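Local coordinates for protein NeuRonal IgCAM-5 (Caenorhabditis elegans, PDB 6ON6) that probably mediates adhesion between nerve cells as an immunoglobulin-superfamily surface receptor, pairing with a second copy through its first immunoglobulin domain, the part held here, at residues 29-34 / 72-77; 34-39 / 94-99; 51-56 / 66-71; 61-66 / 78-83; 89-94 / 105-110. One frame throughout, in Å; residues are numbered along the deposited sequence.

Contact 1: residues 29-34 / 72-77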
# COMPACT_ATOMS: atom_id res chain seq x y z
N ILE A 29 -11.58 4.13 12.41
CA ILE A 29 -12.95 3.72 12.70
C ILE A 29 -13.78 4.03 11.46
O ILE A 29 -13.81 5.17 10.99
CB ILE A 29 -13.50 4.45 13.93
CG1 ILE A 29 -12.59 4.16 15.15
CG2 ILE A 29 -14.96 4.02 14.17
CD1 ILE A 29 -12.95 4.89 16.44
N VAL A 30 -14.32 2.99 10.85
CA VAL A 30 -14.95 3.17 9.56
C VAL A 30 -16.43 2.92 9.73
O VAL A 30 -16.84 1.83 10.15
CB VAL A 30 -14.38 2.23 8.49
CG1 VAL A 30 -15.03 2.63 7.16
CG2 VAL A 30 -12.85 2.29 8.45
N ASN A 31 -17.23 3.93 9.36
CA ASN A 31 -18.68 3.82 9.31
C ASN A 31 -19.07 3.45 7.89
O ASN A 31 -18.47 3.94 6.92
CB ASN A 31 -19.35 5.13 9.74
CG ASN A 31 -19.14 5.41 11.21
OD1 ASN A 31 -19.03 4.48 12.01
ND2 ASN A 31 -19.00 6.68 11.57
N ASP A 32 -20.07 2.57 7.78
CA ASP A 32 -20.64 2.17 6.49
C ASP A 32 -19.60 1.57 5.54
O ASP A 32 -19.55 1.88 4.35
CB ASP A 32 -21.41 3.34 5.85
CG ASP A 32 -22.51 3.85 6.77
OD1 ASP A 32 -23.36 3.04 7.18
OD2 ASP A 32 -22.48 5.05 7.12
N LEU A 33 -18.71 0.72 6.08
CA LEU A 33 -17.67 0.12 5.25
C LEU A 33 -18.26 -0.79 4.18
O LEU A 33 -17.76 -0.81 3.04
CB LEU A 33 -16.68 -0.66 6.13
CG LEU A 33 -15.54 -1.30 5.34
CD1 LEU A 33 -14.62 -0.23 4.78
CD2 LEU A 33 -14.77 -2.28 6.21
N GLY A 34 -19.34 -1.50 4.49
CA GLY A 34 -19.86 -2.48 3.55
C GLY A 34 -18.80 -3.48 3.13
O GLY A 34 -18.05 -4.03 3.96
N LEU A 72 -18.96 -2.15 17.27
CA LEU A 72 -19.58 -2.17 15.96
C LEU A 72 -18.81 -3.00 14.96
O LEU A 72 -19.19 -3.05 13.78
CB LEU A 72 -19.82 -0.73 15.48
CG LEU A 72 -20.88 -0.07 16.39
CD1 LEU A 72 -21.08 1.36 16.00
CD2 LEU A 72 -22.22 -0.83 16.41
N HIS A 73 -17.76 -3.68 15.42
CA HIS A 73 -16.89 -4.43 14.53
C HIS A 73 -16.35 -3.53 13.42
O HIS A 73 -16.12 -3.99 12.30
CB HIS A 73 -17.55 -5.70 13.95
CG HIS A 73 -17.98 -6.71 14.98
ND1 HIS A 73 -17.70 -6.59 16.33
CD2 HIS A 73 -18.68 -7.87 14.84
CE1 HIS A 73 -18.21 -7.63 16.97
NE2 HIS A 73 -18.81 -8.42 16.09
N ASN A 74 -16.16 -2.24 13.72
CA ASN A 74 -15.72 -1.27 12.73
C ASN A 74 -14.50 -0.47 13.16
O ASN A 74 -14.20 0.55 12.53
CB ASN A 74 -16.88 -0.32 12.42
CG ASN A 74 -17.18 0.61 13.58
OD1 ASN A 74 -16.84 0.30 14.73
ND2 ASN A 74 -17.80 1.74 13.30
N GLU A 75 -13.82 -0.87 14.23
CA GLU A 75 -12.53 -0.28 14.59
C GLU A 75 -11.40 -1.16 14.10
O GLU A 75 -11.39 -2.38 14.34
CB GLU A 75 -12.44 -0.05 16.10
CG GLU A 75 -13.71 0.60 16.60
CD GLU A 75 -13.62 1.05 18.01
OE1 GLU A 75 -12.50 1.07 18.56
OE2 GLU A 75 -14.68 1.38 18.57
N TRP A 76 -10.46 -0.55 13.42
CA TRP A 76 -9.29 -1.24 12.88
C TRP A 76 -8.10 -0.61 13.58
O TRP A 76 -7.81 0.57 13.39
CB TRP A 76 -9.27 -1.02 11.37
CG TRP A 76 -10.49 -1.61 10.68
CD1 TRP A 76 -11.77 -1.13 10.75
CD2 TRP A 76 -10.54 -2.75 9.81
NE1 TRP A 76 -12.61 -1.91 9.98
CE2 TRP A 76 -11.88 -2.91 9.40
CE3 TRP A 76 -9.59 -3.67 9.35
CZ2 TRP A 76 -12.30 -3.93 8.54
CZ3 TRP A 76 -10.00 -4.68 8.50
CH2 TRP A 76 -11.34 -4.80 8.10
N VAL A 77 -7.39 -1.40 14.39
CA VAL A 77 -6.32 -0.87 15.22
C VAL A 77 -5.01 -1.47 14.76
O VAL A 77 -4.83 -2.70 14.81
CB VAL A 77 -6.53 -1.19 16.71
CG1 VAL A 77 -5.43 -0.57 17.53
CG2 VAL A 77 -7.88 -0.70 17.18
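V30 and N74 hold the tight part of this contact. V30 N donates to N74 O at 3.0 Å in a nearly straight bond, and I29 CA lies 3.4 Å from that same N74 oxygen in a CA-H...O contact. N74 answers with its side chain. Its CG stands between its own backbone N and carbonyl carbon (chi1 70°), on the V30 side. N74 CB comes within 3.1 Å of V30 O, and N74 ND2 gives that oxygen a weak, bent bond of 3.3 Å. In N31, next along, ND2 bonds to Q9 OE1, just past the short strand 7-8.

Behind this backbone link lies the interior of the domain. L33 CD2 meets the six-membered part of the W76 indole at CZ2, 3.8 Å away, the two side chains crossing at about a right angle. V30 CG2 stands a little farther off, at 4.3 Å from W76 CD1. V38 and F40 of the other sheet also touch the indole.

The partly exposed face is looser. There I29 and E75 run side by side, pointing the same way, with only I29 CG1 and E75 CG at 4.0 Å, while the glutamate chain extends onward. Opposite I69 of strand 63-69, N74 and E75 form a classic beta bulge; on its other edge strand 75-80 pairs with 24-31, the E and B strands of an immunoglobulin sandwich.

Contact 2: residues 34-39 / 94-99; sequences GSHMVA and QINTEP
H36 carries its CG anti to the carbonyl carbon (chi1 -73°), while N96 holds its CG between backbone N and carbonyl carbon (chi1 62°), and the imidazole and the amide meet with their planes nearly perpendicular. N96 OD1 sits at the ring edge, in its plane, 3.2 Å from H36 CD2. The same oxygen accepts from M37 N at 2.8 Å; that bond is nearly straight at the hydrogen, but the donor stands 45° above the amide carbonyl plane. M37 CB and CG run alongside N96 ND2. One face of the H36 ring is covered by T97 CG2, a CH-pi contact 3.8 Å from the ring centroid, and H36 ND1 is bonded to L33 O, which helps fix the ring's rotation.

Behind these loop residues strands 38-42 and 89-95, C and F of the immunoglobulin fold, pair antiparallel, A39 and Q94 exchanging two backbone bonds and V38 facing I95. N96 N extends the ladder to M37 O at 3.2 Å, although N96 is already the centre of an inverse gamma turn. An alanine in place of N96 would probably leave M37 N without its acceptor and F57 O of the second subunit without the ND2 that now bonds to it. I95 CG2 fills in under H36 CB, 3.6 Å away, on the buried side. The second subunit also reaches this contact: its L49 packs on A39, and its R58 NE bonds to T97 O.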
# COMPACT_ATOMS: atom_id res chain seq x y z
N GLY A 34 -19.34 -1.50 4.49
CA GLY A 34 -19.86 -2.48 3.55
C GLY A 34 -18.80 -3.48 3.13
O GLY A 34 -18.05 -4.03 3.96
N SER A 35 -18.72 -3.74 1.83
CA SER A 35 -17.79 -4.71 1.28
C SER A 35 -16.46 -4.09 0.89
O SER A 35 -15.65 -4.75 0.23
CB SER A 35 -18.40 -5.33 0.04
OG SER A 35 -18.72 -4.30 -0.87
N HIS A 36 -16.22 -2.85 1.29
CA HIS A 36 -14.98 -2.22 0.93
C HIS A 36 -13.82 -2.75 1.77
O HIS A 36 -14.01 -3.35 2.83
CB HIS A 36 -15.11 -0.71 1.04
CG HIS A 36 -15.92 -0.12 -0.06
ND1 HIS A 36 -17.28 0.11 0.05
CD2 HIS A 36 -15.57 0.29 -1.30
CE1 HIS A 36 -17.72 0.64 -1.07
NE2 HIS A 36 -16.71 0.77 -1.91
N MET A 37 -12.62 -2.56 1.25
CA MET A 37 -11.38 -3.04 1.88
C MET A 37 -10.64 -1.89 2.54
O MET A 37 -10.58 -0.79 1.99
CB MET A 37 -10.48 -3.63 0.80
CG MET A 37 -11.02 -4.87 0.16
SD MET A 37 -10.89 -6.28 1.26
CE MET A 37 -12.55 -6.40 1.90
N VAL A 38 -10.00 -2.19 3.68
CA VAL A 38 -9.20 -1.24 4.44
C VAL A 38 -7.73 -1.64 4.32
O VAL A 38 -7.38 -2.81 4.52
CB VAL A 38 -9.57 -1.25 5.94
CG1 VAL A 38 -8.70 -0.32 6.73
CG2 VAL A 38 -11.02 -0.83 6.13
N ALA A 39 -6.88 -0.67 4.02
CA ALA A 39 -5.44 -0.92 3.98
C ALA A 39 -4.74 0.12 4.84
O ALA A 39 -5.15 1.27 4.87
CB ALA A 39 -4.90 -0.88 2.53
N GLN A 94 -6.66 3.61 4.43
CA GLN A 94 -7.33 3.97 3.19
C GLN A 94 -8.33 2.89 2.81
O GLN A 94 -8.10 1.71 3.07
CB GLN A 94 -6.31 4.31 2.12
CG GLN A 94 -5.52 3.21 1.67
CD GLN A 94 -4.36 3.69 0.78
OE1 GLN A 94 -3.48 4.44 1.22
NE2 GLN A 94 -4.41 3.34 -0.49
N ILE A 95 -9.51 3.33 2.31
CA ILE A 95 -10.58 2.43 1.91
C ILE A 95 -10.78 2.56 0.42
O ILE A 95 -10.64 3.66 -0.12
CB ILE A 95 -11.87 2.87 2.61
CG1 ILE A 95 -11.61 3.15 4.09
CG2 ILE A 95 -12.89 1.79 2.46
CD1 ILE A 95 -12.70 3.97 4.78
N ASN A 96 -11.01 1.42 -0.25
CA ASN A 96 -11.10 1.39 -1.72
C ASN A 96 -12.42 1.89 -2.28
O ASN A 96 -12.98 1.28 -3.19
CB ASN A 96 -10.79 0.01 -2.30
CG ASN A 96 -11.75 -1.03 -1.84
OD1 ASN A 96 -12.56 -0.79 -0.94
ND2 ASN A 96 -11.69 -2.20 -2.46
N THR A 97 -12.87 3.00 -1.75
CA THR A 97 -14.02 3.67 -2.34
C THR A 97 -13.57 4.49 -3.53
O THR A 97 -12.38 4.72 -3.79
CB THR A 97 -14.62 4.60 -1.31
OG1 THR A 97 -13.60 5.46 -0.77
CG2 THR A 97 -15.27 3.80 -0.20
N GLU A 98 -14.58 4.90 -4.30
CA GLU A 98 -14.42 5.80 -5.42
C GLU A 98 -15.40 6.93 -5.14
O GLU A 98 -16.63 6.72 -5.23
CB GLU A 98 -14.72 5.11 -6.75
CG GLU A 98 -13.62 4.11 -7.08
CD GLU A 98 -14.00 3.04 -8.08
OE1 GLU A 98 -15.04 3.22 -8.79
OE2 GLU A 98 -13.25 2.02 -8.13
N PRO A 99 -14.92 8.11 -4.79
CA PRO A 99 -13.48 8.34 -4.61
C PRO A 99 -12.93 7.76 -3.29
O PRO A 99 -13.68 7.28 -2.44
CB PRO A 99 -13.38 9.86 -4.57
CG PRO A 99 -14.70 10.29 -3.97
CD PRO A 99 -15.73 9.31 -4.52
O HOH W 1 -17.15 3.41 -3.96

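Contact 3: residues 51-56 / 66-71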
# COMPACT_ATOMS: atom_id res chain seq x y z
N SER A 51 -0.84 -3.39 6.08
CA SER A 51 -1.88 -4.40 6.24
C SER A 51 -2.88 -4.23 5.12
O SER A 51 -3.02 -3.14 4.57
CB SER A 51 -2.61 -4.30 7.58
OG SER A 51 -3.32 -3.07 7.68
N PHE A 52 -3.56 -5.32 4.79
CA PHE A 52 -4.63 -5.32 3.80
C PHE A 52 -5.78 -6.13 4.35
O PHE A 52 -5.59 -7.28 4.76
CB PHE A 52 -4.15 -5.93 2.47
CG PHE A 52 -5.22 -5.93 1.43
CD1 PHE A 52 -5.54 -4.78 0.73
CD2 PHE A 52 -5.96 -7.07 1.19
CE1 PHE A 52 -6.55 -4.77 -0.21
CE2 PHE A 52 -6.99 -7.05 0.26
CZ PHE A 52 -7.28 -5.90 -0.44
N ASP A 53 -6.98 -5.55 4.35
CA ASP A 53 -8.12 -6.27 4.91
C ASP A 53 -7.75 -6.72 6.33
O ASP A 53 -7.35 -5.88 7.14
CB ASP A 53 -8.53 -7.40 3.95
CG ASP A 53 -9.91 -7.99 4.24
OD1 ASP A 53 -10.72 -7.34 4.94
OD2 ASP A 53 -10.16 -9.12 3.77
N GLU A 54 -7.80 -8.01 6.63
CA GLU A 54 -7.66 -8.45 8.01
C GLU A 54 -6.28 -8.96 8.39
O GLU A 54 -6.10 -9.46 9.51
CB GLU A 54 -8.71 -9.50 8.34
CG GLU A 54 -10.09 -8.88 8.32
CD GLU A 54 -11.18 -9.86 8.61
OE1 GLU A 54 -10.90 -10.89 9.26
OE2 GLU A 54 -12.30 -9.58 8.16
N LYS A 55 -5.30 -8.84 7.50
CA LYS A 55 -4.00 -9.43 7.75
C LYS A 55 -2.90 -8.41 7.59
O LYS A 55 -2.87 -7.65 6.61
CB LYS A 55 -3.75 -10.61 6.79
CG LYS A 55 -4.70 -11.78 6.99
N VAL A 56 -1.94 -8.44 8.51
CA VAL A 56 -0.70 -7.70 8.33
C VAL A 56 0.05 -8.23 7.10
O VAL A 56 0.05 -9.44 6.83
CB VAL A 56 0.13 -7.77 9.62
CG1 VAL A 56 1.45 -7.17 9.46
CG2 VAL A 56 -0.58 -7.06 10.72
N LYS A 66 -5.70 -5.52 14.65
CA LYS A 66 -6.93 -6.04 15.21
C LYS A 66 -8.04 -5.52 14.33
O LYS A 66 -8.49 -4.38 14.50
CB LYS A 66 -7.11 -5.62 16.66
CG LYS A 66 -6.11 -6.34 17.55
CD LYS A 66 -6.33 -6.07 19.01
CE LYS A 66 -6.08 -4.60 19.38
NZ LYS A 66 -4.61 -4.33 19.52
N PRO A 67 -8.44 -6.27 13.32
CA PRO A 67 -9.39 -5.76 12.33
C PRO A 67 -10.78 -6.02 12.86
O PRO A 67 -11.03 -7.02 13.53
CB PRO A 67 -9.12 -6.67 11.12
CG PRO A 67 -8.70 -7.94 11.69
CD PRO A 67 -7.90 -7.59 12.95
N ARG A 68 -11.68 -5.07 12.57
CA ARG A 68 -13.11 -5.27 12.78
C ARG A 68 -13.42 -5.52 14.24
O ARG A 68 -14.16 -6.45 14.56
CB ARG A 68 -13.68 -6.42 11.93
CG ARG A 68 -13.64 -6.24 10.45
CD ARG A 68 -14.32 -7.40 9.74
NE ARG A 68 -14.13 -7.28 8.31
CZ ARG A 68 -14.85 -6.49 7.52
NH1 ARG A 68 -15.83 -5.76 8.04
NH2 ARG A 68 -14.59 -6.44 6.22
N ILE A 69 -12.80 -4.75 15.14
CA ILE A 69 -13.08 -4.85 16.57
C ILE A 69 -13.87 -3.64 17.02
O ILE A 69 -14.35 -2.84 16.21
CB ILE A 69 -11.82 -5.09 17.42
CG1 ILE A 69 -10.87 -3.87 17.40
CG2 ILE A 69 -11.08 -6.37 16.97
CD1 ILE A 69 -9.86 -3.83 18.53
N GLY A 70 -14.03 -3.49 18.33
CA GLY A 70 -14.97 -2.53 18.87
C GLY A 70 -16.41 -3.05 18.89
O GLY A 70 -16.75 -4.12 18.36
N ASP A 71 -17.28 -2.26 19.51
CA ASP A 71 -18.68 -2.68 19.64
C ASP A 71 -19.33 -2.94 18.28
O ASP A 71 -20.19 -3.83 18.15
CB ASP A 71 -19.51 -1.64 20.39
CG ASP A 71 -19.20 -1.61 21.88
OD1 ASP A 71 -18.30 -2.35 22.31
OD2 ASP A 71 -19.88 -0.85 22.62
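E54 and R68 reach for each other and cross at about a right angle. E54 places CG anti to its carbonyl carbon (chi1 -67°) and then runs extended. R68 is extended from CG to NE; this carries NE out to the carboxylate, and chi4, -81°, then turns CZ aside. The result is a salt bridge of 2.9 Å from R68 NE to E54 OE2. The oxygen lies close to the guanidinium plane but is met on its anti side, with the donor tilted out of the carboxylate plane. A single bond, NE to OE2, joins the groups, whose planes stand 69° apart.

Under the bridge the stem of E54 lies across the P67 ring, with E54 CB 3.7 Å from P67 CG. D53 OD1 stays 4.2 Å from R68 NH2, near enough for its charge probably to help hold the guanidinium. R68 and P67 also lean on W76. D53 and E54 occupy the corners of a type II' turn, and R68 with I69 forms a G1 bulge against E75: the tip of a C'-C'' hairpin resting on strand D, as in V-type immunoglobulin domains.

Contact 4: residues 61-66 / 78-83; sequences NKYELK and LTIKNV
K62, K81 and E64 bury the most surface here. K62 O accepts from K81 N at 2.9 Å, and the K62 side chain makes a second link to K81: CG is anti to the backbone N (chi1 177°), the chain bends at chi2, and K62 NZ reaches K81 O, also at 2.9 Å. On the way K62 CE passes I80 CG2 at 4.0 Å, and K62 CG lies over one face of the neighbouring Y63 ring. The same ammonium forms a salt bridge with D87. An alanine in place of K62 would probably leave the D87 carboxylate without its countercharge and K81 O without that donor.

K81 lays its CB 3.4 Å from K62 O and bends toward D23, its salt-bridge partner. E64 OE2 stays 4.7 Å from K81 NZ, with a water between E64 OE1 and that amine, though its bond to the lysine is weak. A second water joins E64 OE1 to T79 OG1, which also bonds D25. Below these side chains E64 and T79 exchange backbone bonds, and Y63 CE1 meets I80 CG1 on the inner face. Strands 63-69 and 75-80 form the D-E hairpin, and a basic residue before strand D paired with the aspartate before strand F is characteristic of V-set and I-set immunoglobulin domains.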
# COMPACT_ATOMS: atom_id res chain seq x y z
N ASN A 61 5.62 -9.80 14.17
CA ASN A 61 6.11 -9.41 15.49
C ASN A 61 6.30 -7.90 15.64
O ASN A 61 6.54 -7.43 16.76
CB ASN A 61 7.43 -10.13 15.83
CG ASN A 61 7.24 -11.62 15.97
OD1 ASN A 61 6.20 -12.08 16.44
ND2 ASN A 61 8.24 -12.39 15.54
N LYS A 62 6.23 -7.15 14.54
CA LYS A 62 6.41 -5.70 14.56
C LYS A 62 5.10 -4.91 14.48
O LYS A 62 4.92 -3.90 15.16
CB LYS A 62 7.27 -5.30 13.36
CG LYS A 62 7.48 -3.78 13.23
CD LYS A 62 8.24 -3.21 14.45
CE LYS A 62 8.53 -1.69 14.24
NZ LYS A 62 9.41 -1.12 15.32
N TYR A 63 4.19 -5.35 13.63
CA TYR A 63 2.91 -4.71 13.40
C TYR A 63 1.87 -5.73 13.77
O TYR A 63 1.99 -6.92 13.44
CB TYR A 63 2.75 -4.45 11.94
CG TYR A 63 3.76 -3.51 11.41
CD1 TYR A 63 3.75 -2.17 11.77
CD2 TYR A 63 4.77 -3.97 10.59
CE1 TYR A 63 4.70 -1.31 11.30
CE2 TYR A 63 5.70 -3.13 10.10
CZ TYR A 63 5.67 -1.80 10.45
OH TYR A 63 6.64 -0.97 9.95
N GLU A 64 0.86 -5.25 14.47
CA GLU A 64 -0.27 -6.08 14.78
C GLU A 64 -1.49 -5.37 14.25
O GLU A 64 -1.56 -4.14 14.24
CB GLU A 64 -0.39 -6.34 16.29
CG GLU A 64 0.85 -6.96 16.91
CD GLU A 64 0.65 -7.33 18.37
OE1 GLU A 64 -0.41 -6.96 18.92
OE2 GLU A 64 1.54 -8.00 18.95
N LEU A 65 -2.44 -6.14 13.79
CA LEU A 65 -3.69 -5.58 13.33
C LEU A 65 -4.81 -6.30 14.04
O LEU A 65 -4.84 -7.53 14.06
CB LEU A 65 -3.86 -5.74 11.83
CG LEU A 65 -5.20 -5.25 11.29
CD1 LEU A 65 -5.23 -3.74 11.34
CD2 LEU A 65 -5.33 -5.75 9.88
N LYS A 66 -5.70 -5.52 14.65
CA LYS A 66 -6.93 -6.04 15.21
C LYS A 66 -8.04 -5.52 14.33
O LYS A 66 -8.49 -4.38 14.50
CB LYS A 66 -7.11 -5.62 16.66
CG LYS A 66 -6.11 -6.34 17.55
CD LYS A 66 -6.33 -6.07 19.01
CE LYS A 66 -6.08 -4.60 19.38
NZ LYS A 66 -4.61 -4.33 19.52
N LEU A 78 -4.12 -0.62 14.29
CA LEU A 78 -2.77 -1.01 13.89
C LEU A 78 -1.82 -0.66 15.03
O LEU A 78 -1.73 0.51 15.43
CB LEU A 78 -2.37 -0.23 12.66
CG LEU A 78 -0.95 -0.56 12.23
CD1 LEU A 78 -0.94 -1.94 11.58
CD2 LEU A 78 -0.52 0.51 11.28
N THR A 79 -1.12 -1.65 15.56
CA THR A 79 -0.11 -1.40 16.58
C THR A 79 1.27 -1.44 15.95
O THR A 79 1.57 -2.37 15.19
CB THR A 79 -0.19 -2.46 17.68
OG1 THR A 79 -1.48 -2.41 18.29
CG2 THR A 79 0.89 -2.27 18.71
N ILE A 80 2.06 -0.42 16.23
CA ILE A 80 3.50 -0.44 15.93
C ILE A 80 4.21 -0.77 17.23
O ILE A 80 4.19 0.01 18.19
CB ILE A 80 3.99 0.89 15.38
CG1 ILE A 80 3.15 1.26 14.16
CG2 ILE A 80 5.45 0.78 14.92
CD1 ILE A 80 2.63 2.58 14.23
N LYS A 81 4.79 -1.95 17.29
CA LYS A 81 5.48 -2.38 18.50
C LYS A 81 6.90 -1.84 18.50
O LYS A 81 7.54 -1.72 17.45
CB LYS A 81 5.54 -3.91 18.53
CG LYS A 81 4.15 -4.60 18.56
CD LYS A 81 3.53 -4.49 19.93
CE LYS A 81 4.26 -5.48 20.86
NZ LYS A 81 3.77 -5.46 22.28
N ASN A 82 7.43 -1.60 19.70
CA ASN A 82 8.88 -1.38 19.86
C ASN A 82 9.36 -0.24 18.95
O ASN A 82 10.25 -0.40 18.13
CB ASN A 82 9.67 -2.67 19.60
CG ASN A 82 11.13 -2.51 19.88
OD1 ASN A 82 11.54 -1.71 20.73
ND2 ASN A 82 11.94 -3.23 19.11
N VAL A 83 8.74 0.93 19.11
CA VAL A 83 8.98 2.02 18.17
C VAL A 83 10.46 2.40 18.12
O VAL A 83 11.13 2.47 19.15
CB VAL A 83 8.08 3.20 18.56
CG1 VAL A 83 8.59 4.46 17.95
CG2 VAL A 83 6.63 2.90 18.16
O HOH W 2 -3.43 -3.85 17.09
O HOH W 3 -1.55 -4.71 20.13
O HOH W 4 0.62 -5.85 21.42

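Contact 5: residues 89-94 / 105-110. With NAG (2-acetamido-2-deoxy-beta-D-glucopyranose), chain C.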
# COMPACT_ATOMS: atom_id res chain seq x y z
N GLY A 89 7.03 8.92 11.03
CA GLY A 89 6.45 9.29 9.76
C GLY A 89 4.94 9.23 9.80
O GLY A 89 4.33 9.20 10.86
N ASN A 90 4.37 9.15 8.61
CA ASN A 90 2.93 9.32 8.46
C ASN A 90 2.27 8.00 8.11
O ASN A 90 2.70 7.30 7.18
CB ASN A 90 2.61 10.33 7.37
CG ASN A 90 2.74 11.73 7.86
OD1 ASN A 90 2.14 12.10 8.87
ND2 ASN A 90 3.52 12.53 7.16
N TYR A 91 1.25 7.64 8.87
CA TYR A 91 0.55 6.38 8.72
C TYR A 91 -0.84 6.72 8.25
O TYR A 91 -1.49 7.61 8.81
CB TYR A 91 0.47 5.63 10.07
CG TYR A 91 1.86 5.15 10.50
CD1 TYR A 91 2.78 6.04 11.03
CD2 TYR A 91 2.29 3.82 10.27
CE1 TYR A 91 4.09 5.62 11.40
CE2 TYR A 91 3.58 3.43 10.65
CZ TYR A 91 4.42 4.33 11.17
OH TYR A 91 5.67 3.85 11.50
N SER A 92 -1.31 6.01 7.24
CA SER A 92 -2.64 6.30 6.74
C SER A 92 -3.49 5.03 6.67
O SER A 92 -2.98 3.93 6.45
CB SER A 92 -2.51 7.09 5.44
OG SER A 92 -2.12 6.23 4.41
N CYS A 93 -4.79 5.16 6.90
CA CYS A 93 -5.67 4.05 6.57
C CYS A 93 -6.47 4.51 5.37
O CYS A 93 -6.84 5.68 5.28
CB CYS A 93 -6.58 3.59 7.72
SG CYS A 93 -7.92 4.60 8.02
N GLN A 94 -6.66 3.61 4.43
CA GLN A 94 -7.33 3.97 3.19
C GLN A 94 -8.33 2.89 2.81
O GLN A 94 -8.10 1.71 3.07
CB GLN A 94 -6.31 4.31 2.12
CG GLN A 94 -5.52 3.21 1.67
CD GLN A 94 -4.36 3.69 0.78
OE1 GLN A 94 -3.48 4.44 1.22
NE2 GLN A 94 -4.41 3.34 -0.49
N GLY A 105 -2.22 10.04 10.24
CA GLY A 105 -1.67 10.63 11.44
C GLY A 105 -0.16 10.44 11.47
O GLY A 105 0.38 9.55 10.80
N GLU A 106 0.50 11.29 12.22
CA GLU A 106 1.96 11.27 12.31
C GLU A 106 2.42 10.58 13.59
O GLU A 106 1.82 10.74 14.65
CB GLU A 106 2.51 12.70 12.33
CG GLU A 106 4.02 12.75 12.10
CD GLU A 106 4.50 14.10 11.52
OE1 GLU A 106 3.69 15.06 11.37
OE2 GLU A 106 5.71 14.18 11.20
N LEU A 107 3.53 9.82 13.48
CA LEU A 107 4.23 9.31 14.65
C LEU A 107 5.52 10.09 14.78
O LEU A 107 6.36 10.06 13.87
CB LEU A 107 4.52 7.82 14.51
CG LEU A 107 5.34 7.17 15.64
CD1 LEU A 107 4.65 7.35 16.98
CD2 LEU A 107 5.56 5.71 15.39
N ASP A 108 5.68 10.76 15.90
CA ASP A 108 6.93 11.41 16.27
C ASP A 108 7.69 10.51 17.24
O ASP A 108 7.10 9.99 18.18
CB ASP A 108 6.59 12.74 16.94
CG ASP A 108 7.75 13.69 17.02
OD1 ASP A 108 8.82 13.38 16.47
OD2 ASP A 108 7.57 14.77 17.62
N VAL A 109 8.98 10.31 17.00
CA VAL A 109 9.77 9.44 17.87
C VAL A 109 10.82 10.28 18.59
O VAL A 109 11.64 10.95 17.95
CB VAL A 109 10.40 8.27 17.10
CG1 VAL A 109 11.23 7.39 18.05
CG2 VAL A 109 9.28 7.46 16.40
N LYS A 110 10.82 10.21 19.92
CA LYS A 110 11.78 10.91 20.76
C LYS A 110 12.90 9.97 21.20
O LYS A 110 12.64 8.83 21.59
CB LYS A 110 11.11 11.45 22.02
CG LYS A 110 10.02 12.47 21.76
CD LYS A 110 10.62 13.83 21.43
CE LYS A 110 9.54 14.76 20.92
NZ LYS A 110 8.82 14.05 19.86
C1 NAG C . 3.62 13.91 7.59
C2 NAG C . 5.06 14.42 7.50
C3 NAG C . 5.14 15.91 7.82
C4 NAG C . 4.11 16.71 7.03
C5 NAG C . 2.72 16.09 7.19
C6 NAG C . 1.67 16.75 6.33
C7 NAG C . 7.08 13.12 8.02
C8 NAG C . 7.47 13.34 6.59
N2 NAG C . 5.92 13.67 8.40
O3 NAG C . 6.44 16.38 7.51
O4 NAG C . 4.08 18.05 7.48
O5 NAG C . 2.77 14.71 6.79
O6 NAG C . 0.36 16.35 6.70
O7 NAG C . 7.78 12.48 8.80
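N90 and E106 stand on one face of this strand pair, Y91 and L107 on the other. On the first face N90 OD1 lies 3.5 Å from E106 CB, and N90 ND2 carries the sugar through a covalent bond of 1.4 Å to NAG C1. In E106, chi1 (-166°) sets CG anti to the backbone N, and the extended chain beyond it carries the carboxylate to the acetamide: NAG N2 donates to E106 OE2 at 2.9 Å. The sugar is thus held twice, by its linkage and by a carboxylate from the adjacent strand. The acetamide oxygen NAG O7 comes within 3.6 Å of G89 CA.

On the inner face the Y91 and L107 side chains cross obliquely, Y91 CE1 touching L107 CB at 3.8 Å. G105 O sits at the edge of the tyrosine ring, near its plane, and F26 meets the ring at a shallow angle. The phenol oxygen bonds back to D87 O.

Between the faces runs a regular antiparallel ladder. G89 and L107 exchange two backbone bonds, the shorter from L107 N to G89 O at 2.8 Å, and Y91 and G105 exchange two more. Further along, C93 is joined to C28 by the disulfide linking the two sheets. Strands F and G, the tyrosine corner closed on D87 O and that cystine together identify the immunoglobulin fold.

Contacts 1 and 4 follow one sheet along strand 75-80, while contacts 2 and 5 share strand 89-95 of the other, the centres of contacts 2 and 5 lying about 20 Å apart. The sheets pack face to face: L33 CD1 of contact 1 lies 3.5 Å from I95 CG2 of contact 2, and at the far end V83 CG1 of contact 4 is 3.5 Å from V109 CG2 of contact 5. Contact 3 bridges them, with D53 N probably bonded to V38 O of contact 2 and W76 of contact 1 against D53 and R68. The dimer face runs through contact 2, where the Q94 side chain is about 13 Å from the glycan held in contact 5; F52 of contact 3 stacks on F52 of the second subunit.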